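Local coordinates for Serine/threonine-protein kinase Tel1 (PDB 6SKY) that probably phosphorylates proteins at serine or threonine followed by glutamine, including histone H2A, as an ATP-dependent DNA damage sensor, at residues R1639-G1645 with R2115-M2119; S1987-A1991 with Q2179-N2183; M2119-Y2124 with I2171-A2177. All coordinates share one frame; numbering follows the deposited sequence.

Contact 1: R1639-G1645 with R2115-M2119; sequences RSFAASG and RSKWM
Trp2118 pushes its indole against the C-terminal end of helix 1627-1644, a knob in a hole lined by Phe1641, Ala1642, Ala1643 and Ser1644. Its NE1 donates a bent hydrogen bond to Ala1642 O (2.8 Å, N-H...O angle 130°), approaching from above the carbonyl plane. Over one face of the indole lies Gly1645, whose CA makes a CH-pi contact 3.6 Å from the centroid of the Trp2118 six-membered ring. Gly1645 has positive phi, and a CB there would collide with the ring. Met2119 CG lies against the opposite face. Beside the indole, the aliphatic part of Arg2115 passes Ala1642 O, with CG at 3.3 Å, and the extended chain carries the guanidinium so that Ala1642 CB sits over one of its faces. Replacing Trp2118 with alanine removes the indole, which is likely to leave Ala1642 O without this donor and a gap beside Gly1645. Farther out, acids position the two arginines: Arg2115 NH1 forms a salt bridge with Asp1606 and Arg1639 NH1 one with Asp2095, which probably offsets the closeness of the two guanidinium groups. The segment axes approach to 8.7 Å at 64°, knob-into-hole packing of the end of one helix against another in an alpha solenoid.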
loop_
_atom_site.group_PDB
_atom_site.type_symbol
_atom_site.label_atom_id
_atom_site.label_comp_id
_atom_site.label_asym_id
_atom_site.label_seq_id
_atom_site.Cartn_x
_atom_site.Cartn_y
_atom_site.Cartn_z
ATOM N N ARG A 1639 -1.317 3.499 -39.901
ATOM C CA ARG A 1639 -0.807 2.137 -39.825
ATOM C C ARG A 1639 0.613 2.111 -39.274
ATOM O O ARG A 1639 0.965 1.224 -38.493
ATOM C CB ARG A 1639 -0.874 1.491 -41.196
ATOM C CG ARG A 1639 -0.673 0.014 -41.181
ATOM C CD ARG A 1639 -0.856 -0.547 -42.560
ATOM N NE ARG A 1639 -2.103 -0.092 -43.159
ATOM C CZ ARG A 1639 -3.258 -0.731 -43.036
ATOM N NH1 ARG A 1639 -3.323 -1.852 -42.338
ATOM N NH2 ARG A 1639 -4.347 -0.250 -43.609
ATOM N N SER A 1640 1.432 3.095 -39.635
ATOM C CA SER A 1640 2.782 3.163 -39.090
ATOM C C SER A 1640 2.775 3.397 -37.584
ATOM O O SER A 1640 3.574 2.801 -36.854
ATOM C CB SER A 1640 3.561 4.264 -39.795
ATOM O OG SER A 1640 4.715 4.612 -39.062
ATOM N N PHE A 1641 1.892 4.267 -37.096
ATOM C CA PHE A 1641 1.848 4.531 -35.661
ATOM C C PHE A 1641 1.236 3.363 -34.903
ATOM O O PHE A 1641 1.672 3.041 -33.796
ATOM C CB PHE A 1641 1.070 5.811 -35.387
ATOM C CG PHE A 1641 1.062 6.223 -33.953
ATOM C CD1 PHE A 1641 0.011 5.901 -33.132
ATOM C CD2 PHE A 1641 2.099 6.948 -33.428
ATOM C CE1 PHE A 1641 0.005 6.289 -31.827
ATOM C CE2 PHE A 1641 2.088 7.336 -32.121
ATOM C CZ PHE A 1641 1.043 7.008 -31.324
ATOM N N ALA A 1642 0.229 2.714 -35.472
ATOM C CA ALA A 1642 -0.336 1.543 -34.830
ATOM C C ALA A 1642 0.625 0.373 -34.827
ATOM O O ALA A 1642 0.482 -0.521 -33.994
ATOM C CB ALA A 1642 -1.630 1.135 -35.521
ATOM N N ALA A 1643 1.590 0.344 -35.737
ATOM C CA ALA A 1643 2.560 -0.735 -35.741
ATOM C C ALA A 1643 3.824 -0.425 -34.958
ATOM O O ALA A 1643 4.530 -1.357 -34.573
ATOM C CB ALA A 1643 2.938 -1.092 -37.172
ATOM N N SER A 1644 4.139 0.841 -34.711
ATOM C CA SER A 1644 5.383 1.139 -34.016
ATOM C C SER A 1644 5.178 2.018 -32.798
ATOM O O SER A 1644 5.985 1.991 -31.869
ATOM C CB SER A 1644 6.369 1.818 -34.961
ATOM O OG SER A 1644 5.912 3.101 -35.345
ATOM N N GLY A 1645 4.120 2.815 -32.793
ATOM C CA GLY A 1645 3.911 3.723 -31.693
ATOM C C GLY A 1645 4.917 4.832 -31.614
ATOM O O GLY A 1645 5.081 5.427 -30.553
ATOM N N ARG A 2115 0.988 -6.006 -32.788
ATOM C CA ARG A 2115 0.978 -4.670 -32.218
ATOM C C ARG A 2115 1.010 -4.719 -30.701
ATOM O O ARG A 2115 1.573 -3.825 -30.071
ATOM C CB ARG A 2115 -0.226 -3.906 -32.734
ATOM C CG ARG A 2115 -0.177 -3.778 -34.216
ATOM C CD ARG A 2115 -1.453 -3.262 -34.776
ATOM N NE ARG A 2115 -1.305 -3.009 -36.196
ATOM C CZ ARG A 2115 -2.294 -2.629 -36.983
ATOM N NH1 ARG A 2115 -2.071 -2.412 -38.268
ATOM N NH2 ARG A 2115 -3.507 -2.473 -36.484
ATOM N N SER A 2116 0.440 -5.757 -30.092
ATOM C CA SER A 2116 0.573 -5.911 -28.645
ATOM C C SER A 2116 2.029 -6.045 -28.249
ATOM O O SER A 2116 2.455 -5.538 -27.198
ATOM C CB SER A 2116 -0.197 -7.132 -28.169
ATOM O OG SER A 2116 0.502 -8.305 -28.527
ATOM N N LYS A 2117 2.797 -6.770 -29.065
ATOM C CA LYS A 2117 4.235 -6.867 -28.815
ATOM C C LYS A 2117 4.866 -5.488 -28.715
ATOM O O LYS A 2117 5.680 -5.236 -27.823
ATOM C CB LYS A 2117 4.936 -7.674 -29.907
ATOM C CG LYS A 2117 4.251 -8.968 -30.292
ATOM C CD LYS A 2117 4.308 -10.011 -29.198
ATOM C CE LYS A 2117 3.717 -11.317 -29.695
ATOM N NZ LYS A 2117 3.939 -12.438 -28.747
ATOM N N TRP A 2118 4.509 -4.577 -29.625
ATOM C CA TRP A 2118 5.059 -3.218 -29.464
ATOM C C TRP A 2118 4.476 -2.520 -28.235
ATOM O O TRP A 2118 5.178 -1.766 -27.556
ATOM C CB TRP A 2118 4.873 -2.346 -30.726
ATOM C CG TRP A 2118 3.655 -1.408 -30.830
ATOM C CD1 TRP A 2118 2.610 -1.554 -31.678
ATOM C CD2 TRP A 2118 3.403 -0.186 -30.111
ATOM N NE1 TRP A 2118 1.714 -0.538 -31.517
ATOM C CE2 TRP A 2118 2.175 0.314 -30.558
ATOM C CE3 TRP A 2118 4.079 0.511 -29.117
ATOM C CZ2 TRP A 2118 1.614 1.472 -30.054
ATOM C CZ3 TRP A 2118 3.514 1.660 -28.617
ATOM C CH2 TRP A 2118 2.298 2.128 -29.087
ATOM N N MET A 2119 3.200 -2.778 -27.925
ATOM C CA MET A 2119 2.468 -1.965 -26.955
ATOM C C MET A 2119 2.915 -2.210 -25.529
ATOM O O MET A 2119 2.760 -1.329 -24.682
ATOM C CB MET A 2119 0.978 -2.245 -27.050
ATOM C CG MET A 2119 0.299 -1.611 -28.202
ATOM S SD MET A 2119 -1.371 -2.184 -28.393
ATOM C CE MET A 2119 -1.896 -1.087 -29.678
#

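Contact 2: S1987-A1991 with Q2179-N2183; sequences SLGLA and QETLN
Gln2179 and Leu1988 have the largest buried areas here, and they meet mainly through the backbone carbonyl at the end of helix 1974-1988. Leu1988 O points at the aliphatic part of the glutamine, 3.2 Å from Gln2179 CG, while the leucine branch CD2 stays 4.5 Å from Gln2179 CB. A chi1 of -169° swings Gln2179 CG away from its backbone N, and the bend at chi2 then turns the amide toward Leu1990, whose CD2 packs 3.8 Å from Gln2179 OE1; the two side chains cross at about a right angle. Gly1989 comes next in buried area. Its positive phi (118°) takes the chain out of the helix, and a CB would be jammed against the preceding carbonyl and would also run into Asn2183 ND2 and Glu2180 OE2. As it is, Gly1989 CA lies 3.8 Å from Glu2180 OE2, and Asn2183 ND2 stands near its carbonyl without bonding to it. The second subunit packs on the same place, Ala1957 of that subunit against Gln2179 and Gly1960 of that subunit against Leu1990. The arrangement is that of a glycine-terminated helix end, followed by an inverse gamma turn centred on Leu1990, resting on a neighbouring helix of the FAT alpha solenoid at the dimer interface.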
loop_
_atom_site.group_PDB
_atom_site.type_symbol
_atom_site.label_atom_id
_atom_site.label_comp_id
_atom_site.label_asym_id
_atom_site.label_seq_id
_atom_site.Cartn_x
_atom_site.Cartn_y
_atom_site.Cartn_z
ATOM N N SER A 1987 -9.498 9.759 -16.820
ATOM C CA SER A 1987 -8.213 9.085 -16.764
ATOM C C SER A 1987 -8.273 7.791 -15.977
ATOM O O SER A 1987 -7.283 7.057 -15.948
ATOM C CB SER A 1987 -7.165 10.001 -16.142
ATOM O OG SER A 1987 -7.347 10.091 -14.740
ATOM N N LEU A 1988 -9.397 7.507 -15.328
ATOM C CA LEU A 1988 -9.603 6.276 -14.583
ATOM C C LEU A 1988 -10.343 5.230 -15.394
ATOM O O LEU A 1988 -9.941 4.068 -15.428
ATOM C CB LEU A 1988 -10.383 6.567 -13.301
ATOM C CG LEU A 1988 -9.555 6.975 -12.100
ATOM C CD1 LEU A 1988 -10.455 7.452 -10.992
ATOM C CD2 LEU A 1988 -8.756 5.778 -11.666
ATOM N N GLY A 1989 -11.410 5.627 -16.067
ATOM C CA GLY A 1989 -12.308 4.702 -16.717
ATOM C C GLY A 1989 -13.705 4.751 -16.168
ATOM O O GLY A 1989 -14.600 4.102 -16.724
ATOM N N LEU A 1990 -13.928 5.510 -15.102
ATOM C CA LEU A 1990 -15.255 5.683 -14.541
ATOM C C LEU A 1990 -16.078 6.598 -15.431
ATOM O O LEU A 1990 -16.125 7.806 -15.206
ATOM C CB LEU A 1990 -15.151 6.248 -13.130
ATOM C CG LEU A 1990 -14.287 5.386 -12.222
ATOM C CD1 LEU A 1990 -14.171 6.013 -10.862
ATOM C CD2 LEU A 1990 -14.889 4.016 -12.118
ATOM N N ALA A 1991 -16.734 6.027 -16.438
ATOM C CA ALA A 1991 -17.415 6.838 -17.437
ATOM C C ALA A 1991 -18.792 7.295 -16.982
ATOM O O ALA A 1991 -19.214 8.395 -17.343
ATOM C CB ALA A 1991 -17.527 6.064 -18.747
ATOM N N GLN A 2179 -7.846 -0.244 -12.922
ATOM C CA GLN A 2179 -9.212 0.093 -13.278
ATOM C C GLN A 2179 -9.557 -0.375 -14.682
ATOM O O GLN A 2179 -10.703 -0.735 -14.945
ATOM C CB GLN A 2179 -9.427 1.593 -13.132
ATOM C CG GLN A 2179 -10.869 2.016 -13.223
ATOM C CD GLN A 2179 -11.737 1.340 -12.203
ATOM O OE1 GLN A 2179 -12.833 0.883 -12.504
ATOM N NE2 GLN A 2179 -11.252 1.278 -10.981
ATOM N N GLU A 2180 -8.584 -0.425 -15.583
ATOM C CA GLU A 2180 -8.878 -0.864 -16.935
ATOM C C GLU A 2180 -9.073 -2.367 -17.014
ATOM O O GLU A 2180 -9.928 -2.838 -17.766
ATOM C CB GLU A 2180 -7.777 -0.416 -17.883
ATOM C CG GLU A 2180 -7.719 1.069 -18.081
ATOM C CD GLU A 2180 -9.036 1.648 -18.555
ATOM O OE1 GLU A 2180 -9.781 0.949 -19.274
ATOM O OE2 GLU A 2180 -9.335 2.808 -18.210
ATOM N N THR A 2181 -8.310 -3.141 -16.246
ATOM C CA THR A 2181 -8.567 -4.574 -16.188
ATOM C C THR A 2181 -9.905 -4.860 -15.530
ATOM O O THR A 2181 -10.617 -5.779 -15.940
ATOM C CB THR A 2181 -7.454 -5.294 -15.437
ATOM O OG1 THR A 2181 -7.422 -4.833 -14.085
ATOM C CG2 THR A 2181 -6.131 -5.030 -16.076
ATOM N N LEU A 2182 -10.269 -4.075 -14.520
ATOM C CA LEU A 2182 -11.577 -4.226 -13.894
ATOM C C LEU A 2182 -12.699 -3.939 -14.882
ATOM O O LEU A 2182 -13.655 -4.714 -14.997
ATOM C CB LEU A 2182 -11.660 -3.296 -12.692
ATOM C CG LEU A 2182 -12.531 -3.664 -11.512
ATOM C CD1 LEU A 2182 -12.354 -5.114 -11.199
ATOM C CD2 LEU A 2182 -12.092 -2.833 -10.360
ATOM N N ASN A 2183 -12.597 -2.821 -15.604
ATOM C CA ASN A 2183 -13.572 -2.477 -16.633
ATOM C C ASN A 2183 -13.697 -3.577 -17.669
ATOM O O ASN A 2183 -14.806 -3.977 -18.037
ATOM C CB ASN A 2183 -13.171 -1.178 -17.314
ATOM C CG ASN A 2183 -13.402 0.023 -16.458
ATOM O OD1 ASN A 2183 -14.282 0.038 -15.616
ATOM N ND2 ASN A 2183 -12.619 1.056 -16.680
#

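Contact 3: M2119-Y2124 with I2171-A2177; sequences MMSGRY and IFRFHRA
His2175 reaches into the turn 2119-2122, and the close part of the contact gathers round its imidazole. Met2119 O lies at the edge of the imidazole, in its plane, 3.4 Å from His2175 CE1, and Met2120 O approaches the same carbon obliquely at 3.3 Å. Two weak hydrogen bonds, one from each ring nitrogen, are consistent with the ring's orientation: NE2 donates to Gly2122 O across the contact (3.4 Å, N-H...O angle 159°), and ND1 donates back to Ile2171 O in the last turn of helix 2154-2174. Arg2637 NH1 also makes a weak bond to Gly2122 O. Next to the imidazole, Met2120 bends at chi2 (-66°), which lays its sulfur and methyl along the helix: CE meets Ile2171 CG1 at 3.9 Å, and SD packs on Phe2174 CB, with the sulfur oblique to that ring in a Met-aromatic contact. Met2119 adds its SD against Ile2171 CD1.

Tyr2124, partly exposed, makes the looser side. Its ring meets His2175 obliquely, planes 41° apart, with Tyr2124 CD1 3.6 Å from His2175 CD2, but its other touches are more distant: Phe2172 CE1 is 4.4 Å from Tyr2124 CE1, and the hydroxyl oxygen OH lies 4.0 Å from Ala2177 CB.

A Schellman motif at Arg2176 ends helix 2154-2174 before the chain enters helix 2178-2189, while the opposing turn links helices 2102-2119 and 2124-2143. Ile2171 and Phe2172 also pack on Leu2131 of helix 2124-2143, Tyr2124 and Phe2172 reach Glu2180 of helix 2178-2189, and Arg2637 and Arg2640 of helix 2637-2641 cover Met2120, Phe2174 and His2175.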
loop_
_atom_site.group_PDB
_atom_site.type_symbol
_atom_site.label_atom_id
_atom_site.label_comp_id
_atom_site.label_asym_id
_atom_site.label_seq_id
_atom_site.Cartn_x
_atom_site.Cartn_y
_atom_site.Cartn_z
ATOM N N MET A 2119 3.200 -2.778 -27.925
ATOM C CA MET A 2119 2.468 -1.965 -26.955
ATOM C C MET A 2119 2.915 -2.210 -25.529
ATOM O O MET A 2119 2.760 -1.329 -24.682
ATOM C CB MET A 2119 0.978 -2.245 -27.050
ATOM C CG MET A 2119 0.299 -1.611 -28.202
ATOM S SD MET A 2119 -1.371 -2.184 -28.393
ATOM C CE MET A 2119 -1.896 -1.087 -29.678
ATOM N N MET A 2120 3.426 -3.407 -25.235
ATOM C CA MET A 2120 3.806 -3.726 -23.857
ATOM C C MET A 2120 4.742 -2.696 -23.236
ATOM O O MET A 2120 4.673 -2.450 -22.031
ATOM C CB MET A 2120 4.463 -5.094 -23.791
ATOM C CG MET A 2120 3.531 -6.231 -24.084
ATOM S SD MET A 2120 2.259 -6.426 -22.841
ATOM C CE MET A 2120 1.416 -7.853 -23.499
ATOM N N SER A 2121 5.618 -2.085 -24.026
ATOM C CA SER A 2121 6.601 -1.144 -23.506
ATOM C C SER A 2121 6.309 0.312 -23.832
ATOM O O SER A 2121 7.010 1.193 -23.325
ATOM C CB SER A 2121 7.995 -1.493 -24.034
ATOM O OG SER A 2121 7.922 -2.484 -25.040
ATOM N N GLY A 2122 5.311 0.597 -24.654
ATOM C CA GLY A 2122 5.084 1.939 -25.124
ATOM C C GLY A 2122 4.490 2.850 -24.075
ATOM O O GLY A 2122 4.196 2.468 -22.947
ATOM N N ARG A 2123 4.318 4.104 -24.475
ATOM C CA ARG A 2123 3.756 5.112 -23.595
ATOM C C ARG A 2123 2.311 4.773 -23.268
ATOM O O ARG A 2123 1.589 4.208 -24.086
ATOM C CB ARG A 2123 3.849 6.477 -24.262
ATOM C CG ARG A 2123 3.634 7.634 -23.345
ATOM C CD ARG A 2123 4.172 8.889 -23.971
ATOM N NE ARG A 2123 5.467 8.651 -24.594
ATOM C CZ ARG A 2123 6.306 9.611 -24.956
ATOM N NH1 ARG A 2123 7.463 9.302 -25.519
ATOM N NH2 ARG A 2123 5.994 10.879 -24.744
ATOM N N TYR A 2124 1.878 5.120 -22.059
ATOM C CA TYR A 2124 0.581 4.630 -21.615
ATOM C C TYR A 2124 -0.583 5.384 -22.236
ATOM O O TYR A 2124 -1.626 4.781 -22.493
ATOM C CB TYR A 2124 0.466 4.688 -20.098
ATOM C CG TYR A 2124 -0.916 4.329 -19.624
ATOM C CD1 TYR A 2124 -1.401 3.037 -19.755
ATOM C CD2 TYR A 2124 -1.745 5.282 -19.071
ATOM C CE1 TYR A 2124 -2.660 2.711 -19.341
ATOM C CE2 TYR A 2124 -3.006 4.963 -18.654
ATOM C CZ TYR A 2124 -3.458 3.678 -18.789
ATOM O OH TYR A 2124 -4.723 3.366 -18.367
ATOM N N ILE A 2171 -2.379 -6.746 -22.058
ATOM C CA ILE A 2171 -1.603 -5.511 -22.183
ATOM C C ILE A 2171 -1.821 -4.613 -20.974
ATOM O O ILE A 2171 -0.868 -4.090 -20.394
ATOM C CB ILE A 2171 -1.947 -4.776 -23.487
ATOM C CG1 ILE A 2171 -1.618 -5.645 -24.684
ATOM C CG2 ILE A 2171 -1.161 -3.515 -23.579
ATOM C CD1 ILE A 2171 -2.222 -5.162 -25.943
ATOM N N PHE A 2172 -3.076 -4.409 -20.581
ATOM C CA PHE A 2172 -3.366 -3.553 -19.438
ATOM C C PHE A 2172 -2.817 -4.126 -18.149
ATOM O O PHE A 2172 -2.534 -3.376 -17.215
ATOM C CB PHE A 2172 -4.868 -3.344 -19.296
ATOM C CG PHE A 2172 -5.428 -2.341 -20.241
ATOM C CD1 PHE A 2172 -4.812 -1.131 -20.419
ATOM C CD2 PHE A 2172 -6.564 -2.616 -20.962
ATOM C CE1 PHE A 2172 -5.319 -0.216 -21.291
ATOM C CE2 PHE A 2172 -7.073 -1.706 -21.833
ATOM C CZ PHE A 2172 -6.451 -0.503 -22.000
ATOM N N ARG A 2173 -2.693 -5.445 -18.058
ATOM C CA ARG A 2173 -2.109 -6.023 -16.861
ATOM C C ARG A 2173 -0.637 -5.677 -16.745
ATOM O O ARG A 2173 -0.164 -5.352 -15.654
ATOM C CB ARG A 2173 -2.307 -7.531 -16.849
ATOM C CG ARG A 2173 -1.859 -8.182 -15.570
ATOM C CD ARG A 2173 -2.546 -9.509 -15.346
ATOM N NE ARG A 2173 -3.997 -9.393 -15.344
ATOM C CZ ARG A 2173 -4.778 -9.939 -16.262
ATOM N NH1 ARG A 2173 -6.091 -9.794 -16.195
ATOM N NH2 ARG A 2173 -4.240 -10.644 -17.246
ATOM N N PHE A 2174 0.115 -5.729 -17.849
ATOM C CA PHE A 2174 1.532 -5.389 -17.722
ATOM C C PHE A 2174 1.742 -3.940 -17.290
ATOM O O PHE A 2174 2.713 -3.633 -16.598
ATOM C CB PHE A 2174 2.299 -5.652 -19.010
ATOM C CG PHE A 2174 3.759 -5.296 -18.906
ATOM C CD1 PHE A 2174 4.654 -6.159 -18.310
ATOM C CD2 PHE A 2174 4.230 -4.085 -19.368
ATOM C CE1 PHE A 2174 5.989 -5.827 -18.194
ATOM C CE2 PHE A 2174 5.563 -3.752 -19.254
ATOM C CZ PHE A 2174 6.442 -4.625 -18.669
ATOM N N HIS A 2175 0.868 -3.032 -17.697
ATOM C CA HIS A 2175 1.012 -1.635 -17.312
ATOM C C HIS A 2175 0.561 -1.354 -15.891
ATOM O O HIS A 2175 0.605 -0.197 -15.472
ATOM C CB HIS A 2175 0.221 -0.734 -18.255
ATOM C CG HIS A 2175 0.927 -0.413 -19.529
ATOM N ND1 HIS A 2175 1.207 -1.360 -20.484
ATOM C CD2 HIS A 2175 1.402 0.756 -20.011
ATOM C CE1 HIS A 2175 1.829 -0.792 -21.497
ATOM N NE2 HIS A 2175 1.958 0.494 -21.235
ATOM N N ARG A 2176 0.110 -2.369 -15.157
ATOM C CA ARG A 2176 -0.421 -2.203 -13.805
ATOM C C ARG A 2176 -1.556 -1.187 -13.776
ATOM O O ARG A 2176 -1.623 -0.335 -12.892
ATOM C CB ARG A 2176 0.675 -1.807 -12.818
ATOM C CG ARG A 2176 1.873 -2.725 -12.810
ATOM C CD ARG A 2176 1.502 -4.101 -12.329
ATOM N NE ARG A 2176 2.666 -4.963 -12.155
ATOM C CZ ARG A 2176 3.455 -4.945 -11.086
ATOM N NH1 ARG A 2176 4.489 -5.772 -11.010
ATOM N NH2 ARG A 2176 3.216 -4.097 -10.095
ATOM N N ALA A 2177 -2.454 -1.274 -14.746
ATOM C CA ALA A 2177 -3.625 -0.407 -14.814
ATOM C C ALA A 2177 -4.801 -1.186 -14.247
ATOM O O ALA A 2177 -5.414 -1.995 -14.943
ATOM C CB ALA A 2177 -3.882 0.044 -16.245
#

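From the N terminus, helix 1627-1644 comes first, and contact 1 closes a long, wholly non-strand loop when the chain returns to it at 2115-2119. Contact 2 opens inside that loop at 1987-1991 and closes beyond it at 2179-2183, so the two cross. Contact 3 starts at Met2119, the residue it shares with contact 1, and its short loop lies nested within that of contact 2. Contacts 1 and 3 touch where Ser2116 CB meets Ile2171 CD1; contacts 2 and 3 touch through Glu2180 and Thr2181 on Phe2172. Contacts 1 and 2 stay about 12 Å apart at their nearest atoms, with contact 3 joining them, from the buried solenoid to the dimer interface.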